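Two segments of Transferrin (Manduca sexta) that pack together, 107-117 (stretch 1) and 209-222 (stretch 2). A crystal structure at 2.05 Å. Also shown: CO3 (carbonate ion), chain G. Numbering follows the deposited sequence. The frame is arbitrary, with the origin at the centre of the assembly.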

ATOM      1  N   GLN A 107      34.472  -9.487  -3.741  1.00 23.51           N
ATOM      2  CA  GLN A 107      34.912  -8.874  -4.979  1.00 23.89           C
ATOM      3  C   GLN A 107      33.764  -8.495  -5.891  1.00 29.61           C
ATOM      4  O   GLN A 107      34.005  -8.046  -7.015  1.00 18.77           O
ATOM      5  CB  GLN A 107      35.880  -9.822  -5.674  1.00 25.42           C
ATOM      6  CG  GLN A 107      37.204  -9.926  -4.892  1.00 30.36           C
ATOM      7  CD  GLN A 107      37.935 -11.211  -5.146  1.00 30.08           C
ATOM      8  OE1 GLN A 107      37.832 -11.793  -6.218  1.00 38.81           O
ATOM      9  NE2 GLN A 107      38.678 -11.674  -4.150  1.00 48.45           N
ATOM     10  N   LEU A 108      32.520  -8.648  -5.436  1.00 23.62           N
ATOM     11  CA  LEU A 108      31.419  -8.046  -6.171  1.00 22.58           C
ATOM     12  C   LEU A 108      31.458  -6.536  -6.042  1.00 23.16           C
ATOM     13  O   LEU A 108      30.822  -5.837  -6.840  1.00 18.93           O
ATOM     14  CB  LEU A 108      30.072  -8.598  -5.686  1.00 21.15           C
ATOM     15  CG  LEU A 108      29.803 -10.058  -6.109  1.00 22.45           C
ATOM     16  CD1 LEU A 108      28.487 -10.559  -5.546  1.00 27.62           C
ATOM     17  CD2 LEU A 108      29.839 -10.224  -7.647  1.00 22.99           C
ATOM     18  N   LYS A 109      32.234  -6.037  -5.085  1.00 20.48           N
ATOM     19  CA  LYS A 109      32.341  -4.603  -4.858  1.00 27.20           C
ATOM     20  C   LYS A 109      32.940  -3.935  -6.079  1.00 21.47           C
ATOM     21  O   LYS A 109      33.887  -4.442  -6.676  1.00 20.80           O
ATOM     22  CB  LYS A 109      33.225  -4.300  -3.641  1.00 21.43           C
ATOM     23  CG  LYS A 109      33.433  -2.779  -3.379  1.00 23.76           C
ATOM     24  CD  LYS A 109      34.401  -2.542  -2.212  1.00 38.17           C
ATOM     25  CE  LYS A 109      33.945  -1.416  -1.236  1.00 46.40           C
ATOM     26  NZ  LYS A 109      33.762  -0.073  -1.879  1.00 39.08           N
ATOM     27  N   GLY A 110      32.396  -2.781  -6.432  1.00 19.44           N
ATOM     28  CA  GLY A 110      32.893  -2.036  -7.546  1.00 20.03           C
ATOM     29  C   GLY A 110      32.438  -2.536  -8.895  1.00 19.76           C
ATOM     30  O   GLY A 110      32.791  -1.926  -9.912  1.00 19.39           O
ATOM     31  N   LEU A 111      31.653  -3.604  -8.946  1.00 19.84           N
ATOM     32  CA  LEU A 111      31.206  -4.127 -10.227  1.00 16.37           C
ATOM     33  C   LEU A 111      29.996  -3.351 -10.734  1.00 15.33           C
ATOM     34  O   LEU A 111      29.269  -2.712  -9.968  1.00 19.00           O
ATOM     35  CB  LEU A 111      30.852  -5.601 -10.118  1.00 17.23           C
ATOM     36  CG  LEU A 111      31.965  -6.587  -9.796  1.00 19.87           C
ATOM     37  CD1 LEU A 111      31.357  -7.977  -9.819  1.00 22.44           C
ATOM     38  CD2 LEU A 111      33.094  -6.510 -10.751  1.00 23.46           C
ATOM     39  N   ARG A 112      29.796  -3.400 -12.050  1.00 17.07           N
ATOM     40  CA  ARG A 112      28.551  -2.960 -12.654  1.00 18.07           C
ATOM     41  C   ARG A 112      27.535  -4.098 -12.586  1.00 20.58           C
ATOM     42  O   ARG A 112      27.730  -5.147 -13.212  1.00 18.82           O
ATOM     43  CB  ARG A 112      28.790  -2.524 -14.092  1.00 24.96           C
ATOM     44  CG  ARG A 112      29.886  -1.476 -14.278  1.00 19.60           C
ATOM     45  CD  ARG A 112      29.932  -1.065 -15.741  1.00 21.39           C
ATOM     46  NE  ARG A 112      30.466  -2.153 -16.552  1.00 25.89           N
ATOM     47  CZ  ARG A 112      31.759  -2.431 -16.648  1.00 22.41           C
ATOM     48  NH1 ARG A 112      32.635  -1.673 -16.003  1.00 22.19           N
ATOM     49  NH2 ARG A 112      32.170  -3.449 -17.390  1.00 21.40           N
ATOM     50  N   SER A 113      26.438  -3.872 -11.851  1.00 13.25           N
ATOM     51  CA  SER A 113      25.506  -4.912 -11.422  1.00 19.53           C
ATOM     52  C   SER A 113      24.174  -4.803 -12.145  1.00 16.41           C
ATOM     53  O   SER A 113      23.667  -3.705 -12.367  1.00 19.57           O
ATOM     54  CB  SER A 113      25.252  -4.824  -9.913  1.00 20.10           C
ATOM     55  OG  SER A 113      24.606  -3.615  -9.560  1.00 20.37           O
ATOM     56  N   CYS A 114      23.607  -5.960 -12.497  1.00 19.30           N
ATOM     57  CA  CYS A 114      22.374  -6.044 -13.263  1.00 18.79           C
ATOM     58  C   CYS A 114      21.315  -6.741 -12.428  1.00 13.83           C
ATOM     59  O   CYS A 114      21.441  -7.930 -12.113  1.00 17.68           O
ATOM     60  CB  CYS A 114      22.586  -6.799 -14.577  1.00 21.88           C
ATOM     61  SG  CYS A 114      23.880  -6.157 -15.629  1.00 20.27           S
ATOM     62  N   HIS A 115      20.252  -6.015 -12.121  1.00 18.15           N
ATOM     63  CA  HIS A 115      19.244  -6.448 -11.179  1.00 16.91           C
ATOM     64  C   HIS A 115      17.922  -6.575 -11.907  1.00 14.24           C
ATOM     65  O   HIS A 115      17.664  -5.878 -12.894  1.00 20.85           O
ATOM     66  CB  HIS A 115      19.089  -5.445 -10.012  1.00 19.91           C
ATOM     67  CG  HIS A 115      20.332  -5.290  -9.182  1.00 21.87           C
ATOM     68  ND1 HIS A 115      20.523  -5.954  -7.990  1.00 17.15           N
ATOM     69  CD2 HIS A 115      21.458  -4.572  -9.392  1.00 24.34           C
ATOM     70  CE1 HIS A 115      21.720  -5.671  -7.511  1.00 18.85           C
ATOM     71  NE2 HIS A 115      22.299  -4.814  -8.330  1.00 20.89           N
ATOM     72  N   THR A 116      17.068  -7.449 -11.396  1.00 10.16           N
ATOM     73  CA  THR A 116      15.726  -7.560 -11.953  1.00 10.18           C
ATOM     74  C   THR A 116      14.959  -6.271 -11.743  1.00 17.11           C
ATOM     75  O   THR A 116      14.398  -5.697 -12.683  1.00 12.86           O
ATOM     76  CB  THR A 116      14.992  -8.724 -11.306  1.00 16.44           C
ATOM     77  OG1 THR A 116      14.879  -8.490  -9.898  1.00 13.56           O
ATOM     78  CG2 THR A 116      15.743  -9.978 -11.552  1.00 14.75           C
ATOM     79  N   GLY A 117      14.930  -5.801 -10.505  1.00 16.85           N
ATOM     80  CA  GLY A 117      14.240  -4.577 -10.182  1.00 16.33           C
ATOM     81  C   GLY A 117      14.093  -4.470  -8.686  1.00 13.88           C
ATOM     82  O   GLY A 117      14.326  -5.425  -7.946  1.00 19.33           O
ATOM     83  N   ARG A 209      20.574  -9.700 -20.228  1.00 21.62           N
ATOM     84  CA  ARG A 209      20.920  -8.819 -21.349  1.00 20.22           C
ATOM     85  C   ARG A 209      21.789  -7.660 -20.889  1.00 19.49           C
ATOM     86  O   ARG A 209      22.708  -7.236 -21.600  1.00 13.99           O
ATOM     87  CB  ARG A 209      19.655  -8.285 -22.017  1.00 21.28           C
ATOM     88  CG  ARG A 209      18.849  -9.374 -22.691  1.00 26.03           C
ATOM     89  CD  ARG A 209      17.742  -8.803 -23.525  1.00 27.18           C
ATOM     90  NE  ARG A 209      16.715  -8.226 -22.674  1.00 37.28           N
ATOM     91  CZ  ARG A 209      15.557  -8.809 -22.374  1.00 33.69           C
ATOM     92  NH1 ARG A 209      15.238 -10.002 -22.871  1.00 39.48           N
ATOM     93  NH2 ARG A 209      14.703  -8.183 -21.572  1.00 29.93           N
ATOM     94  N   CYS A 210      21.478  -7.099 -19.721  1.00 19.19           N
ATOM     95  CA  CYS A 210      22.365  -6.106 -19.141  1.00 24.69           C
ATOM     96  C   CYS A 210      23.773  -6.669 -19.029  1.00 18.60           C
ATOM     97  O   CYS A 210      24.752  -6.009 -19.387  1.00 23.20           O
ATOM     98  CB  CYS A 210      21.822  -5.671 -17.776  1.00 22.88           C
ATOM     99  SG  CYS A 210      22.945  -4.712 -16.748  1.00 25.20           S
ATOM    100  N   LEU A 211      23.887  -7.913 -18.591  1.00 19.98           N
ATOM    101  CA  LEU A 211      25.197  -8.538 -18.406  1.00 18.72           C
ATOM    102  C   LEU A 211      25.853  -8.883 -19.750  1.00 21.73           C
ATOM    103  O   LEU A 211      27.053  -8.642 -19.949  1.00 21.78           O
ATOM    104  CB  LEU A 211      25.030  -9.787 -17.534  1.00 19.30           C
ATOM    105  CG  LEU A 211      26.249 -10.710 -17.312  1.00 13.91           C
ATOM    106  CD1 LEU A 211      27.222 -10.082 -16.367  1.00 18.71           C
ATOM    107  CD2 LEU A 211      25.860 -12.077 -16.784  1.00 15.74           C
ATOM    108  N   ALA A 212      25.091  -9.438 -20.686  1.00 19.29           N
ATOM    109  CA  ALA A 212      25.688  -9.967 -21.913  1.00 22.34           C
ATOM    110  C   ALA A 212      25.845  -8.910 -22.997  1.00 22.26           C
ATOM    111  O   ALA A 212      26.724  -9.034 -23.855  1.00 26.00           O
ATOM    112  CB  ALA A 212      24.828 -11.119 -22.456  1.00 23.46           C
ATOM    113  N   HIS A 213      24.993  -7.882 -22.977  1.00 22.44           N
ATOM    114  CA  HIS A 213      24.882  -6.906 -24.039  1.00 21.84           C
ATOM    115  C   HIS A 213      25.133  -5.472 -23.600  1.00 22.57           C
ATOM    116  O   HIS A 213      25.386  -4.624 -24.466  1.00 22.82           O
ATOM    117  CB  HIS A 213      23.483  -6.975 -24.665  1.00 19.74           C
ATOM    118  CG  HIS A 213      23.099  -8.350 -25.118  1.00 25.80           C
ATOM    119  ND1 HIS A 213      21.790  -8.756 -25.230  1.00 29.50           N
ATOM    120  CD2 HIS A 213      23.856  -9.420 -25.465  1.00 27.26           C
ATOM    121  CE1 HIS A 213      21.753 -10.012 -25.641  1.00 32.79           C
ATOM    122  NE2 HIS A 213      22.993 -10.438 -25.790  1.00 31.21           N
ATOM    123  N   ASN A 214      25.049  -5.159 -22.298  1.00 25.31           N
ATOM    124  CA  ASN A 214      25.347  -3.814 -21.827  1.00 19.89           C
ATOM    125  C   ASN A 214      26.537  -3.808 -20.883  1.00 25.08           C
ATOM    126  O   ASN A 214      26.648  -2.949 -20.004  1.00 20.97           O
ATOM    127  CB  ASN A 214      24.140  -3.167 -21.153  1.00 25.48           C
ATOM    128  CG  ASN A 214      24.210  -1.650 -21.187  1.00 24.62           C
ATOM    129  OD1 ASN A 214      24.796  -1.083 -22.098  1.00 24.30           O
ATOM    130  ND2 ASN A 214      23.605  -0.988 -20.198  1.00 27.76           N
ATOM    131  N   ASN A 215      27.443  -4.758 -21.058  1.00 21.96           N
ATOM    132  CA  ASN A 215      28.740  -4.695 -20.394  1.00 16.84           C
ATOM    133  C   ASN A 215      28.588  -4.627 -18.872  1.00 18.20           C
ATOM    134  O   ASN A 215      29.456  -4.115 -18.181  1.00 16.16           O
ATOM    135  CB  ASN A 215      29.546  -3.499 -20.911  1.00 22.88           C
ATOM    136  CG  ASN A 215      31.029  -3.662 -20.720  1.00 22.78           C
ATOM    137  OD1 ASN A 215      31.531  -4.774 -20.544  1.00 27.18           O
ATOM    138  ND2 ASN A 215      31.756  -2.549 -20.774  1.00 34.59           N
ATOM    139  N   GLY A 216      27.480  -5.142 -18.349  1.00 22.23           N
ATOM    140  CA  GLY A 216      27.390  -5.413 -16.930  1.00 15.62           C
ATOM    141  C   GLY A 216      28.365  -6.489 -16.524  1.00 17.89           C
ATOM    142  O   GLY A 216      28.823  -7.273 -17.339  1.00 18.57           O
ATOM    143  N   GLU A 217      28.686  -6.533 -15.230  1.00 13.57           N
ATOM    144  CA  GLU A 217      29.686  -7.477 -14.762  1.00 19.90           C
ATOM    145  C   GLU A 217      29.148  -8.524 -13.807  1.00 19.36           C
ATOM    146  O   GLU A 217      29.845  -9.511 -13.544  1.00 12.87           O
ATOM    147  CB  GLU A 217      30.844  -6.731 -14.091  1.00 23.99           C
ATOM    148  CG  GLU A 217      31.818  -6.096 -15.072  1.00 19.52           C
ATOM    149  CD  GLU A 217      32.570  -4.942 -14.441  1.00 27.21           C
ATOM    150  OE1 GLU A 217      31.907  -4.179 -13.697  1.00 19.55           O
ATOM    151  OE2 GLU A 217      33.803  -4.808 -14.672  1.00 23.47           O
ATOM    152  N   VAL A 218      27.943  -8.337 -13.280  1.00 17.00           N
ATOM    153  CA  VAL A 218      27.271  -9.346 -12.480  1.00 15.64           C
ATOM    154  C   VAL A 218      25.778  -9.163 -12.682  1.00 10.49           C
ATOM    155  O   VAL A 218      25.301  -8.039 -12.813  1.00 18.70           O
ATOM    156  CB  VAL A 218      27.678  -9.232 -10.991  1.00 18.13           C
ATOM    157  CG1 VAL A 218      27.309  -7.865 -10.445  1.00 19.20           C
ATOM    158  CG2 VAL A 218      27.025 -10.319 -10.181  1.00 20.94           C
ATOM    159  N   ALA A 219      25.046 -10.271 -12.733  1.00 15.72           N
ATOM    160  CA  ALA A 219      23.597 -10.257 -12.902  1.00 13.05           C
ATOM    161  C   ALA A 219      23.017 -11.072 -11.764  1.00 15.73           C
ATOM    162  O   ALA A 219      23.536 -12.143 -11.448  1.00 15.25           O
ATOM    163  CB  ALA A 219      23.161 -10.850 -14.246  1.00 20.04           C
ATOM    164  N   PHE A 220      22.013 -10.526 -11.098  1.00 13.77           N
ATOM    165  CA  PHE A 220      21.258 -11.249 -10.087  1.00 16.28           C
ATOM    166  C   PHE A 220      19.916 -11.656 -10.694  1.00 16.10           C
ATOM    167  O   PHE A 220      19.082 -10.800 -11.002  1.00 18.87           O
ATOM    168  CB  PHE A 220      21.079 -10.383  -8.839  1.00 16.21           C
ATOM    169  CG  PHE A 220      22.390  -9.940  -8.226  1.00 17.22           C
ATOM    170  CD1 PHE A 220      23.138 -10.812  -7.466  1.00 15.70           C
ATOM    171  CD2 PHE A 220      22.879  -8.666  -8.432  1.00 20.59           C
ATOM    172  CE1 PHE A 220      24.339 -10.410  -6.900  1.00 20.58           C
ATOM    173  CE2 PHE A 220      24.093  -8.263  -7.867  1.00 18.09           C
ATOM    174  CZ  PHE A 220      24.819  -9.143  -7.110  1.00 19.80           C
ATOM    175  N   THR A 221      19.707 -12.954 -10.871  1.00 17.80           N
ATOM    176  CA  THR A 221      18.485 -13.402 -11.491  1.00 12.38           C
ATOM    177  C   THR A 221      18.170 -14.810 -10.970  1.00 17.85           C
ATOM    178  O   THR A 221      18.602 -15.197  -9.875  1.00 14.66           O
ATOM    179  CB  THR A 221      18.649 -13.272 -13.012  1.00 18.37           C
ATOM    180  OG1 THR A 221      17.453 -13.659 -13.657  1.00 18.86           O
ATOM    181  CG2 THR A 221      19.851 -14.115 -13.516  1.00 21.51           C
ATOM    182  N   LYS A 222      17.377 -15.562 -11.722  1.00 14.15           N
ATOM    183  CA  LYS A 222      17.005 -16.909 -11.308  1.00 15.49           C
ATOM    184  C   LYS A 222      17.348 -17.894 -12.415  1.00 15.24           C
ATOM    185  O   LYS A 222      17.553 -17.527 -13.570  1.00 18.54           O
ATOM    186  CB  LYS A 222      15.524 -17.034 -10.926  1.00 14.93           C
ATOM    187  CG  LYS A 222      14.524 -16.829 -12.034  1.00 16.46           C
ATOM    188  CD  LYS A 222      13.103 -17.100 -11.560  1.00 16.39           C
ATOM    189  CE  LYS A 222      12.091 -16.542 -12.538  1.00 18.39           C
ATOM    190  NZ  LYS A 222      10.710 -16.404 -11.951  1.00 19.62           N
TER
HETATM  191  C   CO3 G 703      12.833 -11.497  -8.656  1.00 17.81           C
HETATM  192  O1  CO3 G 703      11.859 -11.025  -9.374  1.00 17.99           O
HETATM  193  O2  CO3 G 703      13.876 -10.758  -8.545  1.00 18.02           O
HETATM  194  O3  CO3 G 703      12.800 -12.643  -8.046  1.00 17.22           O
HETATM  195  O   HOH W   1      33.162  -2.085 -12.640  1.00 18.81           O

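A short strand around S113 and C114 runs parallel to strand 218-222, and the side chains around them settle into the spaces this pairing leaves. The backbone ladder fixes the register: C114 N donates to V218 O at 2.7 Å, and F220 N donates to C114 O at 2.8 Å. Just before it, R112 O accepts from both E217 N (2.6 Å) and V218 N (3.2 Å), so one carbonyl receives the chain as it enters the strand.

S113 and V218 share one face of the sheet. With chi1 at 64° (p), S113 OG lies 2.9 Å from H115 NE2, a hydrogen bond in which either group could donate. A small polar residue suits this site: its CB still packs 3.7 Å from V218 CG1 while its hydroxyl engages the imidazole. H115, at chi1 -62° (m), brings its ring close to F220, with F220 CD2 over the imidazole face, 3.3 Å from H115 CE1. The planes are inclined by 33°, an oblique pairing. The flat ring of F220, also m, meets different neighbours around its rim: L108 CD1 lies at its edge, 4.2 Å from F220 CZ, and S113 CB is likewise edge-on. L108 and L111, both m,t, pack their branched ends against V218, with L108 CD2 3.8 Å from V218 CG2 and L111 CD1 4.1 Å from V218 CB. A type II turn from L108 to L111 brings these two leucines round to the same valine, and the turn needs a positive phi at its third position (79° here), which glycine, G110, adopts readily.

On the face shared by C114 and A219, C114 adopts chi1 -55° (m) and C210, on the helix, chi1 168° (t). Together these rotamers bring C114 SG and C210 SG to 2.1 Å in a disulfide with chi3 -68°, tying strand to helix. G216 must be small here: a CB in the ideal position would come 2.3 Å from C114 SG, a clash. A219 is also small, and its CB packs 4.1 Å from C114 CB.

R112 starts sideways (chi1 m, chi2 t), then bends at chi3 (-71°) so that its end nears the other stretch. NE and NH2 both donate to N215 O, at 2.7 and 2.9 Å. E217 CD lies over a guanidinium face; the salt bridge from R112 NH2 to E217 OE2, 3.4 Å, is therefore one of charge alone. E217 OE1 instead accepts from R112 N at 2.8 Å, nearly linearly, and from a water that also donates to G110 O.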